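Local coordinates for thrombospondin related anonymous protein (Plasmodium falciparum, PDB 4F1J) that probably acts as an adhesin of the malaria parasite, through a von Willebrand factor A domain that binds magnesium at a metal-ion-dependent adhesion site, at residues M14-G18 with L87-T92; K145-F149 with N160-V164; E7-L13 with N113-V119. All coordinates share one frame; numbering follows the deposited sequence.

Interaction 1: residues M14-G18 with L87-T92. With MG (magnesium ion), chain C; EDO (1,2-ethanediol), chain J.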
ATOM      1  N   MET A  14      -0.510  -3.134  -3.912  1.00  8.07           N
ATOM      2  CA  MET A  14      -1.859  -2.963  -4.469  1.00  9.33           C
ATOM      3  C   MET A  14      -2.446  -4.322  -4.864  1.00  9.01           C
ATOM      4  O   MET A  14      -1.982  -4.953  -5.795  1.00  9.61           O
ATOM      5  CB  MET A  14      -1.786  -2.022  -5.666  1.00  9.60           C
ATOM      6  CG  MET A  14      -3.106  -1.749  -6.309  1.00 11.03           C
ATOM      7  SD  MET A  14      -2.891  -0.558  -7.643  1.00 14.21           S
ATOM      8  CE  MET A  14      -4.610  -0.177  -8.059  1.00 14.47           C
ATOM      9  N   ASP A  15      -3.435  -4.762  -4.095  1.00  9.43           N
ATOM     10  CA  ASP A  15      -4.186  -5.988  -4.337  1.00  9.62           C
ATOM     11  C   ASP A  15      -4.804  -5.897  -5.733  1.00  9.23           C
ATOM     12  O   ASP A  15      -5.457  -4.896  -6.053  1.00  9.79           O
ATOM     13  CB  ASP A  15      -5.231  -6.063  -3.238  1.00  9.89           C
ATOM     14  CG  ASP A  15      -6.198  -7.247  -3.337  1.00  9.36           C
ATOM     15  OD1 ASP A  15      -6.504  -7.756  -4.434  1.00 10.62           O
ATOM     16  OD2 ASP A  15      -6.714  -7.567  -2.250  1.00  8.21           O
ATOM     17  N   CYS A  16      -4.576  -6.911  -6.570  1.00  9.09           N
ATOM     18  CA  CYS A  16      -5.163  -6.940  -7.937  1.00  9.11           C
ATOM     19  C   CYS A  16      -5.976  -8.229  -8.171  1.00  9.61           C
ATOM     20  O   CYS A  16      -6.148  -8.681  -9.306  1.00  9.32           O
ATOM     21  CB  CYS A  16      -4.080  -6.755  -9.004  1.00  8.51           C
ATOM     22  SG  CYS A  16      -2.811  -8.028  -9.049  1.00  9.57           S
ATOM     23  N   SER A  17      -6.525  -8.737  -7.078  1.00  9.86           N
ATOM     24  CA  SER A  17      -7.259 -10.013  -7.051  1.00  9.69           C
ATOM     25  C   SER A  17      -8.525  -9.962  -7.918  1.00 10.64           C
ATOM     26  O   SER A  17      -9.122  -8.894  -8.132  1.00 10.33           O
ATOM     27  CB  SER A  17      -7.653 -10.395  -5.627  1.00 10.48           C
ATOM     28  OG  SER A  17      -8.465  -9.430  -4.988  1.00 10.77           O
ATOM     29  N   GLY A  18      -8.939 -11.140  -8.386  1.00 11.21           N
ATOM     30  CA  GLY A  18     -10.118 -11.237  -9.283  1.00 12.14           C
ATOM     31  C   GLY A  18     -11.423 -10.717  -8.697  1.00 12.74           C
ATOM     32  O   GLY A  18     -12.289 -10.205  -9.432  1.00 14.16           O
ATOM     33  N   LEU A  87      -5.458  -7.354 -15.872  1.00 13.55           N
ATOM     34  CA  LEU A  87      -5.855  -7.237 -14.473  1.00 11.90           C
ATOM     35  C   LEU A  87      -7.293  -6.770 -14.380  1.00 11.15           C
ATOM     36  O   LEU A  87      -7.783  -6.095 -15.271  1.00 13.14           O
ATOM     37  CB  LEU A  87      -4.969  -6.214 -13.771  1.00 10.56           C
ATOM     38  CG  LEU A  87      -3.497  -6.594 -13.705  1.00 11.17           C
ATOM     39  CD1 LEU A  87      -2.716  -5.391 -13.086  1.00 11.51           C
ATOM     40  CD2 LEU A  87      -3.276  -7.899 -12.936  1.00 11.52           C
ATOM     41  N   PRO A  88      -7.980  -7.109 -13.295  1.00 11.35           N
ATOM     42  CA  PRO A  88      -7.555  -7.908 -12.148  1.00 10.77           C
ATOM     43  C   PRO A  88      -7.801  -9.401 -12.328  1.00 12.37           C
ATOM     44  O   PRO A  88      -8.620  -9.796 -13.159  1.00 12.01           O
ATOM     45  CB  PRO A  88      -8.455  -7.386 -11.043  1.00  9.96           C
ATOM     46  CG  PRO A  88      -9.741  -7.047 -11.776  1.00 11.18           C
ATOM     47  CD  PRO A  88      -9.346  -6.577 -13.119  1.00 10.61           C
ATOM     48  N   TYR A  89      -7.113 -10.208 -11.539  1.00 12.06           N
ATOM     49  CA  TYR A  89      -7.314 -11.649 -11.528  1.00 12.44           C
ATOM     50  C   TYR A  89      -6.536 -12.275 -10.375  1.00 12.57           C
ATOM     51  O   TYR A  89      -5.548 -11.706  -9.882  1.00 12.35           O
ATOM     52  CB  TYR A  89      -6.868 -12.272 -12.861  1.00 13.22           C
ATOM     53  CG  TYR A  89      -5.372 -12.386 -13.057  1.00 14.28           C
ATOM     54  CD1 TYR A  89      -4.664 -13.439 -12.504  1.00 15.48           C
ATOM     55  CD2 TYR A  89      -4.680 -11.453 -13.820  1.00 16.55           C
ATOM     56  CE1 TYR A  89      -3.280 -13.560 -12.684  1.00 15.66           C
ATOM     57  CE2 TYR A  89      -3.309 -11.549 -13.993  1.00 15.76           C
ATOM     58  CZ  TYR A  89      -2.616 -12.623 -13.420  1.00 16.91           C
ATOM     59  OH  TYR A  89      -1.257 -12.737 -13.621  1.00 19.07           O
ATOM     60  N   GLY A  90      -6.979 -13.456  -9.952  1.00 12.16           N
ATOM     61  CA  GLY A  90      -6.210 -14.270  -9.030  1.00 12.31           C
ATOM     62  C   GLY A  90      -6.539 -14.039  -7.574  1.00 11.90           C
ATOM     63  O   GLY A  90      -7.508 -13.362  -7.252  1.00 12.02           O
ATOM     64  N   ARG A  91      -5.713 -14.616  -6.710  1.00 11.25           N
ATOM     65  CA  ARG A  91      -6.004 -14.705  -5.274  1.00 11.38           C
ATOM     66  C   ARG A  91      -5.386 -13.541  -4.503  1.00 10.47           C
ATOM     67  O   ARG A  91      -5.301 -12.467  -5.058  1.00  9.88           O
ATOM     68  CB  ARG A  91      -5.624 -16.099  -4.732  1.00 12.02           C
ATOM     69  CG  ARG A  91      -4.208 -16.543  -4.953  1.00 13.12           C
ATOM     70  CD  ARG A  91      -4.011 -17.992  -4.461  1.00 14.44           C
ATOM     71  NE  ARG A  91      -2.611 -18.399  -4.471  1.00 18.40           N
ATOM     72  CZ  ARG A  91      -1.706 -18.067  -3.535  1.00 20.93           C
ATOM     73  NH1 ARG A  91      -2.011 -17.300  -2.486  1.00 20.95           N
ATOM     74  NH2 ARG A  91      -0.466 -18.516  -3.640  1.00 23.67           N
ATOM     75  N   THR A  92      -5.024 -13.726  -3.235  1.00  9.63           N
ATOM     76  CA  THR A  92      -4.589 -12.596  -2.385  1.00 10.35           C
ATOM     77  C   THR A  92      -3.327 -12.958  -1.602  1.00  9.60           C
ATOM     78  O   THR A  92      -3.380 -13.171  -0.378  1.00  9.86           O
ATOM     79  CB  THR A  92      -5.725 -12.174  -1.430  1.00  9.51           C
ATOM     80  OG1 THR A  92      -6.957 -12.051  -2.173  1.00 11.19           O
ATOM     81  CG2 THR A  92      -5.404 -10.867  -0.701  1.00  9.41           C
TER
HETATM   82 MG    MG C 301      -9.910  -9.787  -3.369  1.00 11.29          MG
HETATM   83  C1  EDO J 308      -8.088  -3.209  -3.739  1.00 24.46           C
HETATM   84  O1  EDO J 308      -7.938  -4.607  -4.007  1.00 22.37           O
HETATM   85  C2  EDO J 308      -7.639  -2.391  -4.946  1.00 23.69           C
HETATM   86  O2  EDO J 308      -6.255  -2.550  -5.223  1.00 24.42           O
HETATM   87  O   HOH W   1      -8.228  -9.695  -2.051  1.00  8.55           O
HETATM   88  O   HOH W   2      -9.887 -11.756  -3.563  1.00  9.71           O
HETATM   89  O   HOH W   3     -11.408 -10.120  -2.040  1.00  9.83           O
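The Asp15 carboxylate and the Thr92 side chain pass each other at a slant, OD2 of Asp15 lying 3.9 Å from the methyl CG2 of Thr92. What joins their polar ends is a water on the magnesium ion, which donates to Asp15 OD2 over 2.6 Å and is hydrogen-bonded to Thr92 OG1. Asp15 therefore stays in the second shell, its other oxygen, OD1, taken by Ser17. That oxygen accepts the backbone N of Ser17 almost in line with its C-O bond, closing an Asx turn, and the Ser17 hydroxyl from its syn side (OG to OD1 2.6 Å). With chi1 at 59°, Ser17 OG sits between its own N and carbonyl carbon, where it can donate to Asp15 while binding the metal at 2.2 Å. Three waters, Ser19 and Asp123 complete the coordination. Asp15, Ser17 and Ser19 form the DxSxS signature of a metal-ion-dependent adhesion site, and Thr92 reaching the ion through water is consistent with the closed state of integrin inserted domains.

Beyond the metal site two backbone hydrogen bonds join the segments. Cys16 O accepts Tyr89 N at 2.9 Å while CB of Pro88, which follows a cis peptide, presses on the same Cys16 O. Gly18 N donates a straighter bond (167°) to Gly90 O. Gly90 has a positive phi of 92° and a backbone shape that calls for glycine. The Cys16 side chain also points to this segment, its SG lying 3.9 Å from CD2 of Leu87.

Trp25 of helix 22-38 packs on Cys16, Leu87 and Pro88, strand 47-54 covers Cys16, Leu87 and Thr92, and Asp127, on the loop before helix 129-141, pairs with Arg91.

Interaction 2: residues K145-F149 with N160-V164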
ATOM      1  N   LYS A 145       6.474   0.645   9.544  1.00 10.92           N
ATOM      2  CA  LYS A 145       5.092   0.867   9.880  1.00 12.25           C
ATOM      3  C   LYS A 145       4.231   0.381   8.704  1.00 10.61           C
ATOM      4  O   LYS A 145       4.629   0.522   7.552  1.00  9.86           O
ATOM      5  CB  LYS A 145       4.823   2.340  10.179  1.00 13.69           C
ATOM      6  CG  LYS A 145       5.334   2.738  11.553  1.00 15.24           C
ATOM      7  CD  LYS A 145       4.831   4.082  12.037  1.00 17.21           C
ATOM      8  CE  LYS A 145       5.271   4.314  13.499  1.00 20.18           C
ATOM      9  NZ  LYS A 145       5.313   5.756  13.922  1.00 24.05           N
ATOM     10  N   ILE A 146       3.063  -0.155   9.026  1.00 10.11           N
ATOM     11  CA  ILE A 146       2.159  -0.722   8.021  1.00  8.91           C
ATOM     12  C   ILE A 146       0.798  -0.063   8.137  1.00  8.80           C
ATOM     13  O   ILE A 146       0.253   0.044   9.228  1.00  9.26           O
ATOM     14  CB  ILE A 146       2.013  -2.253   8.196  1.00  9.24           C
ATOM     15  CG1 ILE A 146       3.406  -2.950   8.135  1.00  9.21           C
ATOM     16  CG2 ILE A 146       1.018  -2.819   7.131  1.00  9.04           C
ATOM     17  CD1 ILE A 146       3.371  -4.479   8.441  1.00  9.61           C
ATOM     18  N   ALA A 147       0.267   0.407   7.006  1.00  7.93           N
ATOM     19  CA  ALA A 147      -1.073   0.988   6.929  1.00  7.76           C
ATOM     20  C   ALA A 147      -1.906   0.181   5.951  1.00  7.62           C
ATOM     21  O   ALA A 147      -1.368  -0.351   4.995  1.00  7.29           O
ATOM     22  CB  ALA A 147      -1.005   2.464   6.500  1.00  8.25           C
ATOM     23  N   VAL A 148      -3.211   0.112   6.189  1.00  6.72           N
ATOM     24  CA  VAL A 148      -4.117  -0.623   5.321  1.00  7.51           C
ATOM     25  C   VAL A 148      -5.362   0.197   4.987  1.00  7.45           C
ATOM     26  O   VAL A 148      -6.035   0.752   5.864  1.00  9.36           O
ATOM     27  CB  VAL A 148      -4.575  -1.965   5.942  1.00  6.32           C
ATOM     28  CG1 VAL A 148      -5.630  -2.637   5.052  1.00  9.54           C
ATOM     29  CG2 VAL A 148      -3.379  -2.927   6.161  1.00  5.91           C
ATOM     30  N   PHE A 149      -5.688   0.221   3.706  1.00  8.08           N
ATOM     31  CA  PHE A 149      -6.914   0.850   3.199  1.00  8.46           C
ATOM     32  C   PHE A 149      -7.759  -0.287   2.630  1.00  8.94           C
ATOM     33  O   PHE A 149      -7.432  -0.849   1.582  1.00  8.90           O
ATOM     34  CB  PHE A 149      -6.555   1.878   2.122  1.00  9.20           C
ATOM     35  CG  PHE A 149      -7.724   2.709   1.619  1.00  9.32           C
ATOM     36  CD1 PHE A 149      -8.504   2.255   0.562  1.00  9.04           C
ATOM     37  CD2 PHE A 149      -8.006   3.955   2.173  1.00 10.29           C
ATOM     38  CE1 PHE A 149      -9.551   3.015   0.062  1.00  9.99           C
ATOM     39  CE2 PHE A 149      -9.071   4.719   1.683  1.00 11.88           C
ATOM     40  CZ  PHE A 149      -9.826   4.261   0.631  1.00 11.07           C
ATOM     41  N   ASN A 160      -7.317  -6.503   9.497  1.00 11.04           N
ATOM     42  CA  ASN A 160      -6.602  -5.321   9.020  1.00 10.32           C
ATOM     43  C   ASN A 160      -6.053  -4.492  10.187  1.00 10.22           C
ATOM     44  O   ASN A 160      -4.927  -4.009  10.148  1.00  9.99           O
ATOM     45  CB  ASN A 160      -7.517  -4.457   8.170  1.00  9.11           C
ATOM     46  CG  ASN A 160      -7.928  -5.120   6.862  1.00  9.43           C
ATOM     47  OD1 ASN A 160      -7.286  -6.045   6.364  1.00  9.97           O
ATOM     48  ND2 ASN A 160      -9.032  -4.648   6.316  1.00 11.93           N
ATOM     49  N   ARG A 161      -6.868  -4.318  11.227  1.00  9.67           N
ATOM     50  CA  ARG A 161      -6.465  -3.582  12.412  1.00 11.06           C
ATOM     51  C   ARG A 161      -5.314  -4.265  13.144  1.00 11.43           C
ATOM     52  O   ARG A 161      -4.363  -3.583  13.516  1.00 12.33           O
ATOM     53  CB  ARG A 161      -7.680  -3.334  13.308  1.00 10.24           C
ATOM     54  CG  ARG A 161      -8.622  -2.262  12.724  1.00 11.16           C
ATOM     55  CD  ARG A 161      -9.897  -2.099  13.545  1.00 12.59           C
ATOM     56  NE  ARG A 161      -9.575  -1.593  14.870  1.00 14.47           N
ATOM     57  CZ  ARG A 161      -9.714  -0.327  15.277  1.00 16.47           C
ATOM     58  NH1 ARG A 161     -10.262   0.607  14.512  1.00 18.75           N
ATOM     59  NH2 ARG A 161      -9.337  -0.011  16.496  1.00 15.69           N
ATOM     60  N   PHE A 162      -5.381  -5.596  13.290  1.00 12.58           N
ATOM     61  CA  PHE A 162      -4.303  -6.390  13.912  1.00 12.48           C
ATOM     62  C   PHE A 162      -2.995  -6.163  13.107  1.00 13.07           C
ATOM     63  O   PHE A 162      -1.922  -5.875  13.675  1.00 13.17           O
ATOM     64  CB  PHE A 162      -4.598  -7.915  13.896  1.00 14.51           C
ATOM     65  CG  PHE A 162      -5.560  -8.436  14.948  1.00 16.83           C
ATOM     66  CD1 PHE A 162      -5.360  -8.202  16.307  1.00 18.59           C
ATOM     67  CD2 PHE A 162      -6.601  -9.313  14.568  1.00 19.86           C
ATOM     68  CE1 PHE A 162      -6.221  -8.750  17.265  1.00 19.25           C
ATOM     69  CE2 PHE A 162      -7.472  -9.872  15.521  1.00 19.29           C
ATOM     70  CZ  PHE A 162      -7.279  -9.591  16.866  1.00 17.95           C
ATOM     71  N   LEU A 163      -3.105  -6.270  11.778  1.00 12.18           N
ATOM     72  CA  LEU A 163      -1.943  -6.101  10.880  1.00 11.64           C
ATOM     73  C   LEU A 163      -1.191  -4.791  11.084  1.00 10.87           C
ATOM     74  O   LEU A 163       0.048  -4.785  11.059  1.00 11.05           O
ATOM     75  CB  LEU A 163      -2.341  -6.227   9.410  1.00 11.34           C
ATOM     76  CG  LEU A 163      -1.173  -6.391   8.441  1.00 13.44           C
ATOM     77  CD1 LEU A 163      -0.508  -7.708   8.700  1.00 13.62           C
ATOM     78  CD2 LEU A 163      -1.686  -6.289   7.003  1.00 11.03           C
ATOM     79  N   VAL A 164      -1.924  -3.697  11.298  1.00 10.63           N
ATOM     80  CA  VAL A 164      -1.323  -2.363  11.425  1.00 10.99           C
ATOM     81  C   VAL A 164      -0.974  -2.017  12.872  1.00 11.84           C
ATOM     82  O   VAL A 164      -0.511  -0.926  13.129  1.00 13.68           O
ATOM     83  CB  VAL A 164      -2.220  -1.266  10.783  1.00 10.64           C
ATOM     84  CG1 VAL A 164      -2.531  -1.619   9.308  1.00  8.30           C
ATOM     85  CG2 VAL A 164      -3.498  -1.052  11.549  1.00 10.02           C
TER
HETATM   86  O   HOH W   4       2.173  -0.508  11.800  1.00 12.21           O
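The flat amide of Asn160 lies with one face against Val148: the methyl CG1 stands over the middle of the group, 3.8 Å from Asn160 CG, and almost as near to the oxygen and nitrogen on either side of that carbon. The two side chains meet at about a right angle. ND2 is hydrogen-bonded to Tyr176 OH, so the amide nitrogen of this buried group has a partner while the face takes a methyl.

Val148 divides its two branches between partners. With CG1 anti to the backbone N (chi1 175°) and turned to Asn160, the other methyl, CG2, meets both Val164 CG1 at 3.5 Å and Leu163 CD2 at 3.9 Å. This is the first half of a beta-alpha-beta unit in the Rossmann-like fold, strand 145-151 leading into helix 157-163 and then to strand 176-179, with helix 157-163 laid over the strand.

Val164, next after Leu163, comes closest to the strand backbone. CB and CG1 of Val164 both lie 3.2 Å from Ile146 O, a tight fit of aliphatic carbon on a carbonyl; CG1 also touches Ile146 CG2, more loosely. Polar linkage comes through a water that accepts from Ile146 N at 2.9 Å and lies 3.0 Å from Val164 O. Ser136 of helix 129-141 touches the side chains of both Ile146 and Leu163.

Interaction 3: residues E7-L13 with N113-V119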
ATOM      1  N   GLU A   7      11.041  12.351   4.832  1.00 14.69           N
ATOM      2  CA  GLU A   7      11.983  11.354   4.333  1.00 14.49           C
ATOM      3  C   GLU A   7      11.402   9.956   4.635  1.00 13.02           C
ATOM      4  O   GLU A   7      11.566   9.424   5.729  1.00 12.85           O
ATOM      5  CB  GLU A   7      13.374  11.502   4.981  1.00 14.53           C
ATOM      6  CG  GLU A   7      14.450  10.747   4.213  1.00 17.15           C
ATOM      7  CD  GLU A   7      15.869  10.840   4.797  1.00 19.52           C
ATOM      8  OE1 GLU A   7      16.089  11.583   5.783  1.00 27.17           O
ATOM      9  OE2 GLU A   7      16.761  10.137   4.259  1.00 27.39           O
ATOM     10  N   VAL A   8      10.718   9.385   3.646  1.00 11.59           N
ATOM     11  CA  VAL A   8       9.988   8.121   3.798  1.00 10.92           C
ATOM     12  C   VAL A   8      10.142   7.290   2.520  1.00 10.21           C
ATOM     13  O   VAL A   8       9.968   7.814   1.417  1.00 10.31           O
ATOM     14  CB  VAL A   8       8.460   8.334   3.998  1.00 11.15           C
ATOM     15  CG1 VAL A   8       7.733   6.982   4.233  1.00 11.07           C
ATOM     16  CG2 VAL A   8       8.131   9.299   5.175  1.00 12.47           C
ATOM     17  N   ASP A   9      10.525   6.027   2.682  1.00  9.49           N
ATOM     18  CA  ASP A   9      10.458   5.034   1.609  1.00  9.18           C
ATOM     19  C   ASP A   9       9.075   4.417   1.780  1.00  9.26           C
ATOM     20  O   ASP A   9       8.768   3.832   2.838  1.00  9.72           O
ATOM     21  CB  ASP A   9      11.574   3.986   1.702  1.00  9.33           C
ATOM     22  CG  ASP A   9      12.955   4.567   1.462  1.00 10.92           C
ATOM     23  OD1 ASP A   9      13.067   5.570   0.702  1.00  7.71           O
ATOM     24  OD2 ASP A   9      13.939   3.968   1.965  1.00 10.57           O
ATOM     25  N   LEU A  10       8.220   4.596   0.768  1.00  8.66           N
ATOM     26  CA  LEU A  10       6.807   4.205   0.889  1.00  7.98           C
ATOM     27  C   LEU A  10       6.543   3.084  -0.108  1.00  7.98           C
ATOM     28  O   LEU A  10       6.736   3.255  -1.305  1.00  7.34           O
ATOM     29  CB  LEU A  10       5.877   5.405   0.648  1.00  8.34           C
ATOM     30  CG  LEU A  10       4.400   5.257   0.998  1.00  8.28           C
ATOM     31  CD1 LEU A  10       3.709   6.616   1.117  1.00 10.73           C
ATOM     32  CD2 LEU A  10       3.679   4.366  -0.062  1.00  9.11           C
ATOM     33  N   TYR A  11       6.173   1.930   0.426  1.00  7.57           N
ATOM     34  CA  TYR A  11       5.958   0.714  -0.328  1.00  7.40           C
ATOM     35  C   TYR A  11       4.456   0.499  -0.488  1.00  7.82           C
ATOM     36  O   TYR A  11       3.745  -0.004   0.424  1.00  7.81           O
ATOM     37  CB  TYR A  11       6.584  -0.524   0.345  1.00  7.80           C
ATOM     38  CG  TYR A  11       8.043  -0.385   0.678  1.00  6.98           C
ATOM     39  CD1 TYR A  11       8.456   0.261   1.845  1.00  8.93           C
ATOM     40  CD2 TYR A  11       9.009  -0.843  -0.168  1.00  6.73           C
ATOM     41  CE1 TYR A  11       9.805   0.417   2.135  1.00  8.77           C
ATOM     42  CE2 TYR A  11      10.350  -0.706   0.117  1.00  8.56           C
ATOM     43  CZ  TYR A  11      10.748  -0.085   1.279  1.00  9.59           C
ATOM     44  OH  TYR A  11      12.112   0.074   1.520  1.00  9.63           O
ATOM     45  N   LEU A  12       3.982   0.878  -1.666  1.00  7.73           N
ATOM     46  CA  LEU A  12       2.578   0.696  -2.039  1.00  7.46           C
ATOM     47  C   LEU A  12       2.343  -0.745  -2.548  1.00  7.51           C
ATOM     48  O   LEU A  12       2.929  -1.159  -3.562  1.00  8.26           O
ATOM     49  CB  LEU A  12       2.180   1.740  -3.100  1.00  7.75           C
ATOM     50  CG  LEU A  12       0.750   1.620  -3.631  1.00  8.81           C
ATOM     51  CD1 LEU A  12      -0.288   1.805  -2.530  1.00  8.86           C
ATOM     52  CD2 LEU A  12       0.567   2.654  -4.802  1.00  8.73           C
ATOM     53  N   LEU A  13       1.487  -1.510  -1.851  1.00  6.88           N
ATOM     54  CA  LEU A  13       1.198  -2.890  -2.224  1.00  7.32           C
ATOM     55  C   LEU A  13      -0.265  -2.921  -2.619  1.00  7.62           C
ATOM     56  O   LEU A  13      -1.153  -2.746  -1.775  1.00  8.31           O
ATOM     57  CB  LEU A  13       1.449  -3.880  -1.059  1.00  7.35           C
ATOM     58  CG  LEU A  13       2.730  -3.741  -0.246  1.00 10.10           C
ATOM     59  CD1 LEU A  13       2.950  -4.941   0.665  1.00  7.59           C
ATOM     60  CD2 LEU A  13       3.980  -3.463  -1.047  1.00  9.82           C
ATOM     61  N   ASN A 113      18.241   6.082   6.424  1.00 16.76           N
ATOM     62  CA  ASN A 113      17.873   7.315   7.098  1.00 17.39           C
ATOM     63  C   ASN A 113      16.367   7.587   7.018  1.00 16.66           C
ATOM     64  O   ASN A 113      15.872   8.402   7.780  1.00 17.92           O
ATOM     65  CB  ASN A 113      18.668   8.506   6.502  1.00 18.65           C
ATOM     66  CG  ASN A 113      18.807   9.687   7.475  1.00 22.56           C
ATOM     67  OD1 ASN A 113      19.518   9.583   8.479  1.00 29.64           O
ATOM     68  ND2 ASN A 113      18.162  10.825   7.159  1.00 25.94           N
ATOM     69  N   ALA A 114      15.652   6.910   6.101  1.00 14.21           N
ATOM     70  CA  ALA A 114      14.234   7.160   5.862  1.00 14.09           C
ATOM     71  C   ALA A 114      13.330   6.307   6.735  1.00 13.19           C
ATOM     72  O   ALA A 114      13.659   5.141   7.025  1.00 12.78           O
ATOM     73  CB  ALA A 114      13.913   6.899   4.390  1.00 12.13           C
ATOM     74  N   ASN A 115      12.194   6.880   7.140  1.00 12.77           N
ATOM     75  CA  ASN A 115      11.094   6.128   7.713  1.00 13.46           C
ATOM     76  C   ASN A 115      10.662   5.103   6.656  1.00 12.20           C
ATOM     77  O   ASN A 115      10.745   5.382   5.465  1.00 11.44           O
ATOM     78  CB  ASN A 115       9.894   7.023   8.039  1.00 14.41           C
ATOM     79  CG  ASN A 115      10.160   7.999   9.171  1.00 19.70           C
ATOM     80  OD1 ASN A 115      10.681   7.618  10.212  1.00 24.44           O
ATOM     81  ND2 ASN A 115       9.777   9.275   8.973  1.00 24.70           N
ATOM     82  N   GLN A 116      10.291   3.909   7.100  1.00 11.07           N
ATOM     83  CA  GLN A 116       9.847   2.850   6.192  1.00  9.77           C
ATOM     84  C   GLN A 116       8.366   2.605   6.439  1.00  9.60           C
ATOM     85  O   GLN A 116       7.966   2.283   7.565  1.00  9.64           O
ATOM     86  CB  GLN A 116      10.642   1.565   6.426  1.00  9.54           C
ATOM     87  CG  GLN A 116      12.156   1.739   6.320  1.00  8.98           C
ATOM     88  CD  GLN A 116      12.587   2.029   4.909  1.00  9.58           C
ATOM     89  OE1 GLN A 116      12.219   1.298   4.007  1.00 11.08           O
ATOM     90  NE2 GLN A 116      13.378   3.096   4.699  1.00  8.94           N
ATOM     91  N   LEU A 117       7.564   2.788   5.387  1.00  8.96           N
ATOM     92  CA  LEU A 117       6.101   2.718   5.461  1.00  8.45           C
ATOM     93  C   LEU A 117       5.575   1.820   4.354  1.00  8.37           C
ATOM     94  O   LEU A 117       5.878   2.032   3.186  1.00  8.91           O
ATOM     95  CB  LEU A 117       5.476   4.113   5.307  1.00  8.14           C
ATOM     96  CG  LEU A 117       3.960   4.211   5.163  1.00  9.01           C
ATOM     97  CD1 LEU A 117       3.204   3.649   6.411  1.00  8.91           C
ATOM     98  CD2 LEU A 117       3.557   5.672   4.866  1.00  9.24           C
ATOM     99  N   VAL A 118       4.743   0.856   4.728  1.00  8.00           N
ATOM    100  CA  VAL A 118       4.019   0.026   3.783  1.00  7.48           C
ATOM    101  C   VAL A 118       2.569   0.509   3.770  1.00  7.34           C
ATOM    102  O   VAL A 118       1.957   0.705   4.824  1.00  8.24           O
ATOM    103  CB  VAL A 118       4.078  -1.486   4.187  1.00  8.14           C
ATOM    104  CG1 VAL A 118       3.061  -2.333   3.379  1.00  7.45           C
ATOM    105  CG2 VAL A 118       5.446  -2.071   3.993  1.00  7.05           C
ATOM    106  N   VAL A 119       2.016   0.727   2.579  1.00  7.38           N
ATOM    107  CA  VAL A 119       0.594   1.035   2.453  1.00  7.15           C
ATOM    108  C   VAL A 119      -0.048   0.010   1.547  1.00  7.77           C
ATOM    109  O   VAL A 119       0.358  -0.141   0.374  1.00  6.82           O
ATOM    110  CB  VAL A 119       0.347   2.421   1.897  1.00  7.95           C
ATOM    111  CG1 VAL A 119      -1.149   2.649   1.765  1.00  8.11           C
ATOM    112  CG2 VAL A 119       0.962   3.471   2.836  1.00  9.19           C
TER
HETATM  113  O   HOH W   5      14.488  10.512   8.403  1.00 36.92           O
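Asp9 and Tyr11, two apart on their strand, share a face of the sheet with Gln116; with CG anti to the carbonyl carbon (chi1 -67° and -53°) both lean to its amide. A bend at chi2 of Gln116 (-69°) turns that amide across to the neighbouring strand 8-13. NE2 donates to Asp9 OD2 at 2.9 Å, the acceptor lying near the amide plane but the nitrogen well out of the carboxylate plane, on its anti side. The same NE2 also reaches Ala114 O, from above that carbonyl. At the other end OE1 accepts the Tyr11 hydroxyl at 2.8 Å, in the plane of the tyrosine ring and at its edge.

The backbones run parallel, strand 8-13 beside strand 115-119, in a ladder from Asn115 N to Glu7 O (3.0 Å) through to Leu13 N to Val119 O (2.8 Å). On the opposite face Val8, Leu10, Leu117 and Val119 mesh as hydrocarbon, with Leu10 CD1 3.9 Å from Leu117 CD2 and both side chains pointing the same way; helix 184-200 covers Leu117 and Val119. At the start of the ladder Asn113 ND2 donates to Glu7 OE1 at a short 2.6 Å.

NE2 faces two acceptors, Asp9 OD2 and Ala114 O, while OE1 takes the Tyr11 hydroxyl, which settles the flip of the amide; Arg111, salt-bridged to Asp9 OD1, probably keeps the buried carboxylate ionised.

The three contacts share one mixed sheet of the von Willebrand factor A domain. Interaction 3 pairs strand 8-15 with strand 115-122 in the middle of the sheet, and interaction 1 continues from the end of that same strand 8-15, their centres about 22 Å apart on opposite sides of the chain's centre. Along the chain, interaction 1 is nested in the loop that interaction 3 closes, and interaction 2 follows both. Interaction 2 adjoins interaction 3, about 14 Å between centres, where Ala147 N probably bonds to Val118 O and Lys145 O to Val118 N. Strand pairing and helix packing thus form the core, with the metal site at the C-terminal ends of strands 8-15 and 115-122.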